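Long-range contacts in D-3-phosphoglycerate dehydrogenase oxidoreductase protein (Ralstonia solanacearum, PDB 3GG9), which probably acts as an NAD-dependent D-3-phosphoglycerate dehydrogenase of the D-isomer specific 2-hydroxyacid dehydrogenase family: residues A[161-166]-A[184-189]; A[216-221]-A[244-249]; A[211-216]-A[239-244]. One frame throughout, in Å; residues are numbered along the deposited sequence.

Contact 1 of 3, residues A[161-166]-A[184-189]; sequences QTLGIF and MNVLVW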
# COMPACT_ATOMS: atom_id res chain seq x y z
N GLN A 161 12.07 -9.85 -7.89
CA GLN A 161 12.99 -8.77 -7.56
C GLN A 161 13.73 -9.02 -6.25
O GLN A 161 13.40 -9.91 -5.48
CB GLN A 161 12.21 -7.45 -7.44
CG GLN A 161 11.49 -7.10 -8.71
CD GLN A 161 12.36 -6.28 -9.61
OE1 GLN A 161 12.46 -5.06 -9.46
NE2 GLN A 161 13.02 -6.94 -10.56
N THR A 162 14.77 -8.23 -6.03
CA THR A 162 15.59 -8.37 -4.83
C THR A 162 15.20 -7.42 -3.71
O THR A 162 15.22 -6.18 -3.87
CB THR A 162 17.11 -8.30 -5.17
OG1 THR A 162 17.46 -9.36 -6.08
CG2 THR A 162 17.96 -8.45 -3.92
N LEU A 163 14.85 -8.01 -2.57
CA LEU A 163 14.59 -7.31 -1.32
C LEU A 163 15.80 -7.38 -0.39
O LEU A 163 16.18 -8.46 0.08
CB LEU A 163 13.37 -7.91 -0.62
CG LEU A 163 12.99 -7.36 0.76
CD1 LEU A 163 12.61 -5.87 0.70
CD2 LEU A 163 11.88 -8.19 1.44
N GLY A 164 16.43 -6.22 -0.14
CA GLY A 164 17.47 -6.10 0.88
C GLY A 164 16.89 -5.76 2.26
O GLY A 164 16.10 -4.82 2.41
N ILE A 165 17.24 -6.57 3.25
CA ILE A 165 16.85 -6.32 4.64
C ILE A 165 18.09 -5.98 5.44
O ILE A 165 18.95 -6.84 5.68
CB ILE A 165 16.07 -7.53 5.24
CG1 ILE A 165 14.79 -7.83 4.44
CG2 ILE A 165 15.78 -7.32 6.72
CD1 ILE A 165 13.78 -6.66 4.36
N PHE A 166 18.19 -4.71 5.84
CA PHE A 166 19.26 -4.24 6.72
C PHE A 166 18.82 -4.28 8.20
O PHE A 166 18.21 -3.33 8.70
CB PHE A 166 19.68 -2.82 6.28
CG PHE A 166 21.02 -2.34 6.83
CD1 PHE A 166 21.63 -1.22 6.29
CD2 PHE A 166 21.69 -3.03 7.86
CE1 PHE A 166 22.86 -0.74 6.78
CE2 PHE A 166 22.92 -2.57 8.36
CZ PHE A 166 23.51 -1.42 7.82
N MET A 184 10.01 -12.64 -3.87
CA MET A 184 11.19 -11.78 -4.01
C MET A 184 12.47 -12.57 -3.68
O MET A 184 12.41 -13.61 -3.02
CB MET A 184 11.08 -10.53 -3.11
CG MET A 184 9.85 -9.64 -3.36
SD MET A 184 9.92 -8.06 -2.49
CE MET A 184 11.03 -7.12 -3.55
N ASN A 185 13.60 -12.10 -4.20
CA ASN A 185 14.94 -12.58 -3.82
C ASN A 185 15.39 -11.84 -2.56
O ASN A 185 15.79 -10.68 -2.61
CB ASN A 185 15.92 -12.38 -5.00
CG ASN A 185 17.31 -12.96 -4.73
OD1 ASN A 185 17.44 -14.07 -4.23
ND2 ASN A 185 18.35 -12.20 -5.09
N VAL A 186 15.30 -12.50 -1.41
CA VAL A 186 15.58 -11.83 -0.14
C VAL A 186 17.04 -11.99 0.32
O VAL A 186 17.55 -13.13 0.48
CB VAL A 186 14.58 -12.23 0.99
CG1 VAL A 186 14.83 -11.40 2.25
CG2 VAL A 186 13.12 -12.08 0.53
N LEU A 187 17.70 -10.85 0.51
CA LEU A 187 19.05 -10.76 1.07
C LEU A 187 19.07 -9.96 2.36
O LEU A 187 18.53 -8.85 2.43
CB LEU A 187 20.02 -10.11 0.08
CG LEU A 187 20.26 -10.71 -1.31
CD1 LEU A 187 21.11 -9.76 -2.15
CD2 LEU A 187 20.93 -12.07 -1.22
N VAL A 188 19.75 -10.51 3.37
CA VAL A 188 19.83 -9.89 4.68
C VAL A 188 21.27 -9.44 4.96
O VAL A 188 22.22 -10.09 4.54
CB VAL A 188 19.30 -10.86 5.79
CG1 VAL A 188 19.41 -10.24 7.17
CG2 VAL A 188 17.83 -11.24 5.51
N TRP A 189 21.42 -8.31 5.64
CA TRP A 189 22.71 -7.89 6.19
C TRP A 189 22.51 -7.28 7.59
O TRP A 189 21.42 -6.85 7.93
CB TRP A 189 23.44 -6.93 5.24
CG TRP A 189 24.93 -6.94 5.49
CD1 TRP A 189 25.83 -7.89 5.09
CD2 TRP A 189 25.67 -5.99 6.26
NE1 TRP A 189 27.09 -7.58 5.55
CE2 TRP A 189 27.02 -6.42 6.27
CE3 TRP A 189 25.33 -4.82 6.94
CZ2 TRP A 189 28.02 -5.71 6.93
CZ3 TRP A 189 26.33 -4.11 7.60
CH2 TRP A 189 27.66 -4.56 7.59
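Phe166 and Trp189 meet at the C-terminal ends of two adjacent strands as an offset edge-to-face pair. CG is anti to the backbone N in both, so the two side chains run alongside each other and point the same way from the sheet. The indole presents the edge of its six-membered ring to the phenyl ring; the planes lie at 70°, and Phe166 CE2 comes within 3.6 Å of Trp189 CE3. At the other end of the same face, Thr162 OG1, turned beside its own backbone N (chi1 -60°), receives the N-H of Asn185 ND2 at 3.1 Å, nearly in the amide plane. Thr162 CG2 leans obliquely across to Leu187 CD1, 3.8 Å away, while Gly164, on this face between Thr162 and Phe166, has no side chain. The strands 162-166 and 185-189 are parallel and in register, inclined at 21°, and helix 170-181 connects them: this is the first beta-alpha-beta unit of the Rossmann-type NAD-binding domain. A Gly-rich sequence of GxGxxG type follows strand 162-166, consistent with dinucleotide binding. From Leu187 N to Leu163 O (2.9 Å) onward the backbone rungs are straight and nearly along the C=O axis; of the first two, Asn185 N to Gln161 O is short at 2.5 Å, and Leu163 N meets Asn185 O bent, from above the carbonyl plane. On the opposite face Leu163, Ile165, Val186 and Val188 form an apolar layer, and Val175 and Ala176 of the crossover helix pack on Ile165. Met184, its chain bent at chi3, folds its methyl back so that CE lies 3.8 Å from Leu163 CB.

Contact 2 of 3, residues A[216-221]-A[244-249]; sequences SDVLSV and TALFVN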
# COMPACT_ATOMS: atom_id res chain seq x y z
N SER A 216 19.86 -4.60 -4.25
CA SER A 216 18.45 -4.55 -3.85
C SER A 216 17.61 -3.70 -4.78
O SER A 216 17.99 -2.59 -5.13
CB SER A 216 18.31 -4.03 -2.43
OG SER A 216 19.01 -4.83 -1.51
N ASP A 217 16.44 -4.21 -5.16
CA ASP A 217 15.46 -3.39 -5.87
C ASP A 217 14.64 -2.61 -4.84
O ASP A 217 14.17 -1.50 -5.10
CB ASP A 217 14.57 -4.28 -6.75
CG ASP A 217 15.37 -5.00 -7.84
OD1 ASP A 217 15.88 -4.32 -8.75
OD2 ASP A 217 15.49 -6.24 -7.77
N VAL A 218 14.47 -3.21 -3.67
CA VAL A 218 13.83 -2.58 -2.52
C VAL A 218 14.77 -2.85 -1.35
O VAL A 218 15.19 -3.99 -1.13
CB VAL A 218 12.41 -3.19 -2.27
CG1 VAL A 218 11.82 -2.73 -0.94
CG2 VAL A 218 11.45 -2.87 -3.44
N LEU A 219 15.15 -1.80 -0.63
CA LEU A 219 15.99 -1.98 0.54
C LEU A 219 15.28 -1.39 1.75
O LEU A 219 14.94 -0.20 1.79
CB LEU A 219 17.38 -1.35 0.34
CG LEU A 219 18.47 -1.72 1.37
CD1 LEU A 219 19.83 -1.56 0.72
CD2 LEU A 219 18.40 -0.93 2.69
N SER A 220 15.05 -2.23 2.74
CA SER A 220 14.33 -1.76 3.90
C SER A 220 15.17 -1.90 5.15
O SER A 220 15.76 -2.97 5.40
CB SER A 220 12.99 -2.46 4.05
OG SER A 220 12.28 -1.88 5.12
N VAL A 221 15.19 -0.81 5.93
CA VAL A 221 16.01 -0.68 7.16
C VAL A 221 15.26 -1.00 8.46
O VAL A 221 14.26 -0.35 8.79
CB VAL A 221 16.63 0.75 7.26
CG1 VAL A 221 17.64 0.80 8.39
CG2 VAL A 221 17.32 1.08 5.99
N THR A 244 16.61 2.72 -10.28
CA THR A 244 15.20 2.30 -10.16
C THR A 244 14.83 1.77 -8.75
O THR A 244 13.69 1.31 -8.52
CB THR A 244 14.93 1.14 -11.12
OG1 THR A 244 15.93 0.12 -10.91
CG2 THR A 244 14.93 1.61 -12.57
N ALA A 245 15.80 1.82 -7.85
CA ALA A 245 15.69 1.24 -6.52
C ALA A 245 14.87 2.07 -5.55
O ALA A 245 14.83 3.30 -5.63
CB ALA A 245 17.07 0.96 -5.94
N LEU A 246 14.19 1.36 -4.65
CA LEU A 246 13.42 1.97 -3.56
C LEU A 246 14.09 1.80 -2.17
O LEU A 246 14.41 0.69 -1.73
CB LEU A 246 11.98 1.45 -3.57
CG LEU A 246 11.12 1.73 -2.33
CD1 LEU A 246 10.71 3.20 -2.34
CD2 LEU A 246 9.89 0.78 -2.30
N PHE A 247 14.32 2.92 -1.50
CA PHE A 247 14.84 2.90 -0.13
C PHE A 247 13.70 3.09 0.88
O PHE A 247 13.00 4.09 0.81
CB PHE A 247 15.89 3.99 0.06
CG PHE A 247 16.44 4.05 1.46
CD1 PHE A 247 17.33 3.08 1.92
CD2 PHE A 247 16.05 5.06 2.32
CE1 PHE A 247 17.84 3.16 3.21
CE2 PHE A 247 16.55 5.14 3.61
CZ PHE A 247 17.45 4.18 4.05
N VAL A 248 13.52 2.14 1.80
CA VAL A 248 12.46 2.24 2.81
C VAL A 248 13.04 2.38 4.22
O VAL A 248 13.92 1.61 4.63
CB VAL A 248 11.46 1.00 2.76
CG1 VAL A 248 10.31 1.17 3.75
CG2 VAL A 248 10.91 0.78 1.34
N ASN A 249 12.54 3.35 4.97
CA ASN A 249 12.97 3.52 6.36
C ASN A 249 11.79 3.83 7.26
O ASN A 249 11.33 4.97 7.33
CB ASN A 249 14.06 4.61 6.49
CG ASN A 249 14.65 4.69 7.90
OD1 ASN A 249 14.40 3.84 8.75
ND2 ASN A 249 15.42 5.72 8.14
O HOH W 1 15.14 -1.67 -9.05
O HOH W 2 12.75 -0.85 -7.48
O HOH W 3 12.26 0.26 7.07
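Strands 218-221 and 246-249 run parallel at 16° to each other, their axes 4.8 Å apart, and are joined by backbone bonds such as Leu219 N to Leu246 O (2.8 Å), which lies almost exactly along the C=O axis. They are neighbouring strands in the second half of the parallel Rossmann-type sheet, and the connection between them includes the short helix 235-238. On one face Val218 and Leu246 stand side by side, CG2 against CD2, and Ser220 sits beside Val248. The other face is built round Phe247. With CG anti to the backbone N (chi1 178°), its ring swings towards the neighbouring strand, and CE1 touches Val221 CG2 at 3.5 Å as the two side chains cross obliquely. Leu219 lies alongside the ring, its CD2 meeting the same CE1 from farther off; it also packs on Leu212 and Phe213 of helix 209-215. Asn249, close to a bound glycerol, is held by both ends of its amide, OD1 to the backbone N of Ser251 and ND2 to the carbonyl of Arg252. At the N-terminal end Asp217 OD2 accepts from Thr162 N, while OD1 pairs with Lys242 and takes a 2.8 Å bond from a water that also sits 2.7 Å from Thr244 OG1.

Contact 3 of 3, residues A[211-216]-A[239-244]; sequences ALFEQS and TRMKPT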
# COMPACT_ATOMS: atom_id res chain seq x y z
N ALA A 211 27.28 -4.76 -1.05
CA ALA A 211 26.53 -5.66 -1.92
C ALA A 211 25.01 -5.53 -1.75
O ALA A 211 24.25 -5.67 -2.72
CB ALA A 211 26.95 -7.11 -1.67
N LEU A 212 24.58 -5.26 -0.52
CA LEU A 212 23.17 -5.07 -0.21
C LEU A 212 22.59 -3.87 -0.92
O LEU A 212 21.51 -3.95 -1.49
CB LEU A 212 22.97 -4.94 1.30
CG LEU A 212 21.53 -5.01 1.81
CD1 LEU A 212 21.07 -6.49 1.93
CD2 LEU A 212 21.47 -4.31 3.16
N PHE A 213 23.33 -2.77 -0.91
CA PHE A 213 22.90 -1.52 -1.54
C PHE A 213 22.94 -1.56 -3.07
O PHE A 213 22.08 -0.97 -3.74
CB PHE A 213 23.72 -0.34 -0.98
CG PHE A 213 23.29 0.11 0.40
CD1 PHE A 213 23.88 -0.43 1.54
CD2 PHE A 213 22.26 1.03 0.55
CE1 PHE A 213 23.46 -0.03 2.82
CE2 PHE A 213 21.84 1.43 1.83
CZ PHE A 213 22.45 0.91 2.96
N GLU A 214 23.93 -2.27 -3.62
CA GLU A 214 24.07 -2.45 -5.07
C GLU A 214 22.97 -3.31 -5.69
O GLU A 214 22.43 -2.96 -6.75
CB GLU A 214 25.44 -3.08 -5.38
CG GLU A 214 26.58 -2.07 -5.31
CD GLU A 214 27.99 -2.68 -5.18
OE1 GLU A 214 28.15 -3.89 -4.89
OE2 GLU A 214 28.96 -1.90 -5.34
N GLN A 215 22.64 -4.41 -5.01
CA GLN A 215 21.76 -5.45 -5.55
C GLN A 215 20.26 -5.30 -5.31
O GLN A 215 19.46 -5.83 -6.09
CB GLN A 215 22.19 -6.80 -4.99
CG GLN A 215 23.49 -7.35 -5.56
CD GLN A 215 23.82 -8.69 -4.93
OE1 GLN A 215 23.57 -9.74 -5.51
NE2 GLN A 215 24.31 -8.65 -3.70
N SER A 216 19.86 -4.60 -4.25
CA SER A 216 18.45 -4.55 -3.85
C SER A 216 17.61 -3.70 -4.78
O SER A 216 17.99 -2.59 -5.13
CB SER A 216 18.31 -4.03 -2.43
OG SER A 216 19.01 -4.83 -1.51
N THR A 239 24.04 6.16 -2.77
CA THR A 239 24.34 6.40 -4.19
C THR A 239 24.90 5.16 -4.90
O THR A 239 25.11 5.18 -6.11
CB THR A 239 25.23 7.66 -4.41
OG1 THR A 239 26.39 7.56 -3.59
CG2 THR A 239 24.46 8.94 -4.04
N ARG A 240 25.11 4.09 -4.15
CA ARG A 240 25.46 2.77 -4.68
C ARG A 240 24.22 2.09 -5.27
O ARG A 240 24.32 1.19 -6.11
CB ARG A 240 25.98 1.91 -3.53
CG ARG A 240 27.02 0.89 -3.88
CD ARG A 240 28.39 1.21 -3.31
NE ARG A 240 28.36 1.51 -1.88
CZ ARG A 240 29.43 1.72 -1.13
NH1 ARG A 240 29.31 2.01 0.16
NH2 ARG A 240 30.64 1.64 -1.68
N MET A 241 23.04 2.52 -4.80
CA MET A 241 21.76 1.92 -5.18
C MET A 241 21.42 2.09 -6.66
O MET A 241 21.89 3.04 -7.30
CB MET A 241 20.61 2.44 -4.29
CG MET A 241 20.71 2.01 -2.80
SD MET A 241 19.35 2.46 -1.65
CE MET A 241 18.03 1.41 -2.25
N LYS A 242 20.62 1.18 -7.21
CA LYS A 242 20.14 1.32 -8.59
C LYS A 242 19.35 2.62 -8.77
O LYS A 242 18.73 3.10 -7.82
CB LYS A 242 19.26 0.14 -9.00
CG LYS A 242 19.89 -1.23 -8.79
CD LYS A 242 18.91 -2.31 -9.22
CE LYS A 242 19.42 -3.66 -8.82
NZ LYS A 242 18.57 -4.76 -9.39
N PRO A 243 19.36 3.19 -9.99
CA PRO A 243 18.48 4.32 -10.33
C PRO A 243 16.98 4.00 -10.25
O PRO A 243 16.19 4.92 -10.17
CB PRO A 243 18.84 4.62 -11.79
CG PRO A 243 20.21 4.09 -11.95
CD PRO A 243 20.25 2.86 -11.13
N THR A 244 16.61 2.72 -10.28
CA THR A 244 15.20 2.30 -10.16
C THR A 244 14.83 1.77 -8.75
O THR A 244 13.69 1.31 -8.52
CB THR A 244 14.93 1.14 -11.12
OG1 THR A 244 15.93 0.12 -10.91
CG2 THR A 244 14.93 1.61 -12.57
O HOH W 4 19.93 -0.78 -5.17
O HOH W 5 23.38 -0.63 -8.07
O HOH W 6 19.70 -7.51 -8.16
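Lys242 reaches from the loop after helix 235-238 along the C-terminal end of helix 209-215. Its CB leaves with CG beside the backbone N (chi1 -53°), placing CG 3.7 Å from Glu214 O; beyond CG the chain is fully extended, and CE passes Gln215 O at 3.5 Å. At the tip NZ forms a salt bridge with Asp217 OD1 and donates to a water that in turn donates to Gln215 O. This charge at the end of the helix, among its last carbonyls, probably complements their partial negative character. The Lys242 backbone N also gives its hydrogen to a water, which donates to Phe213 O and Ser216 O. One residue earlier, Met241 brings CA to 3.2 Å from Phe213 O in a CA-H...O contact. Its CG meets the edge of the Phe213 ring in plane, 3.8 Å from CD2, and SD also lies at that edge, a Met-aromatic contact. Farther out, the aliphatic CG atoms of Glu214 and Arg240 touch as the chains cross; their charged ends stay apart, and Arg240 NH1 pairs instead with Asp237. Within the helix end, Ser216 OG bonds back to Leu212 O at 2.7 Å. The arrangement, in which a loop leading into one strand closes over the end of the helix that leads into its neighbour, belongs to the layer of connections flanking a Rossmann-type parallel sheet.

All three contacts lie in the NAD-binding domain, on the same side of the chain's centre. Contact 1 comes first along the chain and closes before the other two open; the segments of contacts 2 and 3 alternate and share Ser216 and Thr244. Strands 162-166 and 218-221 are neighbours, so contacts 1 and 2, with centres about 9 Å apart, form a continuous run of four parallel strands, 185-189, 162-166, 218-221 and 246-249. Contact 3, with its centre about 8 Å from that of contact 2 and 11 Å from that of contact 1, lies against this run: helix 209-215 leads into strand 218-221, and its Leu212 packs on Phe166, Trp189 and Leu219, thus touching three adjacent strands.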